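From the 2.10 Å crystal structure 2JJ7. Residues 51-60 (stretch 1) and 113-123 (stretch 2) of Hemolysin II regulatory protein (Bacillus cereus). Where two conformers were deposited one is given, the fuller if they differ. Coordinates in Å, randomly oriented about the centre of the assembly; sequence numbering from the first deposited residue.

Stretch 1 51-60: KENLYYEVFK
Stretch 2 113-123: ARLEKIKPYFI

No direct hydrogen bond joins these two stretches, although 588 Å² of surface (both sides summed) is buried between them; aromatic rings and aliphatic carbons do the work, and three CH-pi contacts stand out. The single polar link runs through a water, which accepts from R114 NH1 (3.1 Å from NH1 to the water oxygen) and donates weakly to E52 OE2 (3.4 Å from OE2).

Stretch 1 is helical throughout, with phi/psi near -60/-45 and i to i+4 hydrogen bonds from Y55 N to K51 O (2.8 Å) through K60 N to Y56 O (3.0 Å). Stretch 2 is less regular. Residues 115-118 are helical, with I118 N bonded to R114 O (3.2 Å) and K119 N to L115 O (2.8 Å). A 3-10 segment, 119-121, then tightens the chain, and Y121 N reaches I118 O at 2.9 Å. F122 breaks away at phi/psi -170/-62 and occupies the N-cap position of the helix that follows. The two chains advance in the same sense: Y56 CA lies 6.1 Å from I118 CA, and K60 CA lies 5.8 Å from Y121 CA.

I118 (chi1 p, chi2 t) points toward stretch 1 and meets three of its aromatic rings. Its CG2 approaches Y56 CD1 at 3.5 Å, F59 CD2 at 4.0 Å and Y55 CE1 at 4.3 Å, while its CD1 sits over the F59 face, 4.2 Å from the ring centroid and 15° off the normal. This branched, apolar side chain thus packs against three rings at once, the kind of apolar contact the hydrophobic effect favours.

Y56 (chi1 m, chi2 -15°) leaves its backbone sideways, but its ring extends to stretch 2. K117 CB lies over one face in a CH-pi contact, 3.6 Å from Y56 CZ and 3.9 Å from the Y56 ring centroid, 22° off the normal, and R114 CB lies at the edge, 4.0 Å from Y56 CE1. K117 (m, m, t, t) uses its CB here and carries its ammonium end away, so its charge is kept out of the apolar contact.

R114 (m, t, m, chi4 -83°) also lends its aliphatic stem: CD comes within 3.7 Å of Y55 CE1, the Y55 side chain being t with chi2 -111°, and CG within 3.2 Å of E52 OE1. E52 (t, p, chi3 -76°) starts sideways, but its end comes nearer stretch 2. R114 NE and NH2 are hydrogen-bonded elsewhere in the structure.

At the other end, F59, with chi1 at -95° between wells and chi2 -85°, has its CA-to-CB bond toward stretch 2. F122 CB (chi1 t, chi2 91°) meets the edge of its ring, 4.2 Å from F59 CE1. Y121 CB packs against the helix here, 3.4 Å from F59 O and 4.1 Å from F59 CB. The Y121 ring (chi1 m, chi2 114°) lies against the helix backbone, with K60 CA 4.0 Å from its centroid, 16° off the normal. K60, all t, passes its CG 3.8 Å from Y121 CE2 before its end leads away.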

# COMPACT_ATOMS: atom_id res chain seq x y z
N LYS B 51 19.87 -11.74 17.99
CA LYS B 51 19.32 -10.98 16.89
C LYS B 51 18.32 -9.90 17.33
O LYS B 51 18.19 -8.90 16.65
CB LYS B 51 18.77 -11.89 15.78
CG LYS B 51 17.43 -12.53 16.04
CD LYS B 51 16.77 -12.84 14.71
CE LYS B 51 15.51 -13.61 14.90
NZ LYS B 51 14.99 -14.08 13.60
N GLU B 52 17.66 -10.10 18.47
CA GLU B 52 16.67 -9.13 18.95
C GLU B 52 17.31 -7.76 19.18
O GLU B 52 16.82 -6.74 18.69
CB GLU B 52 15.97 -9.64 20.21
CG GLU B 52 15.13 -8.60 20.97
CD GLU B 52 13.73 -8.40 20.41
OE1 GLU B 52 13.61 -7.74 19.35
OE2 GLU B 52 12.75 -8.88 21.04
N ASN B 53 18.43 -7.76 19.90
CA ASN B 53 19.15 -6.54 20.20
C ASN B 53 19.82 -5.95 18.96
O ASN B 53 19.89 -4.74 18.78
CB ASN B 53 20.18 -6.79 21.30
CG ASN B 53 20.94 -5.54 21.68
OD1 ASN B 53 20.34 -4.54 22.07
ND2 ASN B 53 22.27 -5.58 21.53
N LEU B 54 20.32 -6.84 18.10
CA LEU B 54 20.91 -6.46 16.84
C LEU B 54 19.89 -5.72 15.96
O LEU B 54 20.21 -4.70 15.35
CB LEU B 54 21.41 -7.71 16.13
CG LEU B 54 22.36 -7.63 14.94
CD1 LEU B 54 23.49 -6.66 15.20
CD2 LEU B 54 22.90 -9.02 14.69
N TYR B 55 18.67 -6.25 15.91
CA TYR B 55 17.54 -5.61 15.24
C TYR B 55 17.25 -4.23 15.80
O TYR B 55 17.12 -3.28 15.04
CB TYR B 55 16.32 -6.49 15.39
CG TYR B 55 15.10 -6.08 14.59
CD1 TYR B 55 13.98 -5.59 15.23
CD2 TYR B 55 15.05 -6.24 13.20
CE1 TYR B 55 12.85 -5.25 14.54
CE2 TYR B 55 13.90 -5.89 12.48
CZ TYR B 55 12.81 -5.40 13.18
OH TYR B 55 11.64 -5.07 12.56
N TYR B 56 17.18 -4.13 17.13
CA TYR B 56 17.01 -2.83 17.79
C TYR B 56 18.11 -1.87 17.34
O TYR B 56 17.82 -0.73 16.97
CB TYR B 56 17.03 -2.96 19.32
CG TYR B 56 15.82 -3.63 19.95
CD1 TYR B 56 14.63 -3.84 19.25
CD2 TYR B 56 15.86 -4.03 21.28
CE1 TYR B 56 13.53 -4.45 19.86
CE2 TYR B 56 14.77 -4.63 21.89
CZ TYR B 56 13.62 -4.84 21.19
OH TYR B 56 12.56 -5.45 21.83
N GLU B 57 19.36 -2.33 17.35
CA GLU B 57 20.49 -1.50 16.97
C GLU B 57 20.44 -1.07 15.49
O GLU B 57 20.93 -0.00 15.14
CB GLU B 57 21.81 -2.20 17.30
CG GLU B 57 22.12 -2.32 18.78
CD GLU B 57 22.16 -0.98 19.50
OE1 GLU B 57 22.71 -0.00 18.95
OE2 GLU B 57 21.64 -0.90 20.63
N VAL B 58 19.84 -1.91 14.65
CA VAL B 58 19.63 -1.60 13.24
C VAL B 58 18.67 -0.42 13.07
O VAL B 58 18.98 0.53 12.35
CB VAL B 58 19.14 -2.82 12.43
CG1 VAL B 58 18.54 -2.39 11.08
CG2 VAL B 58 20.30 -3.77 12.20
N PHE B 59 17.54 -0.47 13.78
CA PHE B 59 16.60 0.66 13.80
C PHE B 59 17.23 1.94 14.36
O PHE B 59 17.01 3.03 13.83
CB PHE B 59 15.31 0.28 14.53
CG PHE B 59 14.22 -0.19 13.60
CD1 PHE B 59 13.38 0.74 12.97
CD2 PHE B 59 14.03 -1.54 13.33
CE1 PHE B 59 12.36 0.32 12.08
CE2 PHE B 59 13.03 -1.98 12.45
CZ PHE B 59 12.19 -1.03 11.82
N LYS B 60 18.03 1.79 15.41
CA LYS B 60 18.75 2.90 16.03
C LYS B 60 19.77 3.53 15.06
O LYS B 60 19.80 4.74 14.93
CB LYS B 60 19.45 2.42 17.31
CG LYS B 60 20.05 3.50 18.17
CD LYS B 60 20.81 2.88 19.32
CE LYS B 60 21.20 3.90 20.38
NZ LYS B 60 22.09 3.31 21.41
N ALA B 113 5.97 -7.78 19.43
CA ALA B 113 6.45 -7.41 20.75
C ALA B 113 7.61 -6.40 20.69
O ALA B 113 7.92 -5.75 21.69
CB ALA B 113 6.85 -8.66 21.53
N ARG B 114 8.22 -6.26 19.52
CA ARG B 114 9.36 -5.35 19.33
C ARG B 114 8.96 -3.88 19.17
O ARG B 114 9.81 -2.99 19.24
CB ARG B 114 10.19 -5.78 18.12
CG ARG B 114 10.70 -7.20 18.17
CD ARG B 114 11.34 -7.64 16.86
NE ARG B 114 10.40 -7.75 15.74
CZ ARG B 114 9.63 -8.80 15.49
NH1 ARG B 114 9.64 -9.88 16.27
NH2 ARG B 114 8.82 -8.77 14.44
N LEU B 115 7.66 -3.63 18.96
CA LEU B 115 7.18 -2.31 18.55
C LEU B 115 7.60 -1.19 19.49
O LEU B 115 8.17 -0.19 19.05
CB LEU B 115 5.66 -2.29 18.38
CG LEU B 115 5.04 -0.96 17.90
CD1 LEU B 115 5.65 -0.45 16.60
CD2 LEU B 115 3.52 -1.08 17.75
N GLU B 116 7.30 -1.37 20.76
CA GLU B 116 7.52 -0.37 21.78
C GLU B 116 8.97 0.13 21.80
O GLU B 116 9.21 1.34 21.91
CB GLU B 116 7.11 -0.95 23.14
CG GLU B 116 7.38 -0.07 24.36
CD GLU B 116 6.83 -0.68 25.66
OE1 GLU B 116 6.01 -1.62 25.60
OE2 GLU B 116 7.22 -0.20 26.75
N LYS B 117 9.93 -0.79 21.68
CA LYS B 117 11.36 -0.42 21.72
C LYS B 117 11.87 0.27 20.47
O LYS B 117 12.72 1.15 20.56
CB LYS B 117 12.25 -1.62 22.04
CG LYS B 117 12.20 -2.07 23.49
CD LYS B 117 12.64 -0.97 24.44
CE LYS B 117 12.36 -1.37 25.88
NZ LYS B 117 12.38 -0.20 26.80
N ILE B 118 11.39 -0.16 19.30
CA ILE B 118 11.86 0.41 18.03
C ILE B 118 11.11 1.68 17.63
O ILE B 118 11.60 2.46 16.83
CB ILE B 118 11.79 -0.63 16.86
CG1 ILE B 118 10.35 -1.06 16.61
CG2 ILE B 118 12.72 -1.83 17.12
CD1 ILE B 118 10.14 -1.74 15.28
N LYS B 119 9.93 1.89 18.22
CA LYS B 119 9.05 3.00 17.81
C LYS B 119 9.74 4.36 17.70
O LYS B 119 9.52 5.06 16.71
CB LYS B 119 7.84 3.11 18.75
CG LYS B 119 6.66 3.81 18.12
CD LYS B 119 5.53 4.02 19.12
CE LYS B 119 4.19 4.01 18.40
NZ LYS B 119 3.11 4.71 19.16
N PRO B 120 10.54 4.77 18.73
CA PRO B 120 11.18 6.09 18.65
C PRO B 120 12.08 6.28 17.43
O PRO B 120 12.33 7.41 17.03
CB PRO B 120 12.01 6.16 19.93
CG PRO B 120 11.31 5.27 20.88
CD PRO B 120 10.76 4.15 20.05
N TYR B 121 12.54 5.19 16.85
CA TYR B 121 13.50 5.27 15.75
C TYR B 121 12.91 5.40 14.33
O TYR B 121 13.65 5.57 13.37
CB TYR B 121 14.49 4.12 15.84
CG TYR B 121 15.18 4.06 17.18
CD1 TYR B 121 14.97 3.00 18.05
CD2 TYR B 121 16.03 5.10 17.60
CE1 TYR B 121 15.62 2.94 19.29
CE2 TYR B 121 16.67 5.06 18.83
CZ TYR B 121 16.46 3.98 19.67
OH TYR B 121 17.10 3.95 20.88
N PHE B 122 11.59 5.34 14.21
CA PHE B 122 10.96 5.52 12.90
C PHE B 122 9.44 5.66 12.99
O PHE B 122 8.88 6.70 12.62
CB PHE B 122 11.32 4.38 11.92
CG PHE B 122 10.92 4.67 10.50
CD1 PHE B 122 11.81 5.29 9.64
CD2 PHE B 122 9.63 4.36 10.04
CE1 PHE B 122 11.44 5.59 8.32
CE2 PHE B 122 9.24 4.66 8.74
CZ PHE B 122 10.15 5.28 7.87
N ILE B 123 8.79 4.62 13.48
CA ILE B 123 7.33 4.52 13.42
C ILE B 123 6.61 5.63 14.19
O ILE B 123 5.56 6.12 13.74
CB ILE B 123 6.85 3.12 13.85
CG1 ILE B 123 7.22 2.09 12.78
CG2 ILE B 123 5.32 3.10 14.09
CD1 ILE B 123 7.34 0.65 13.29
O HOH W 1 10.43 -10.60 19.23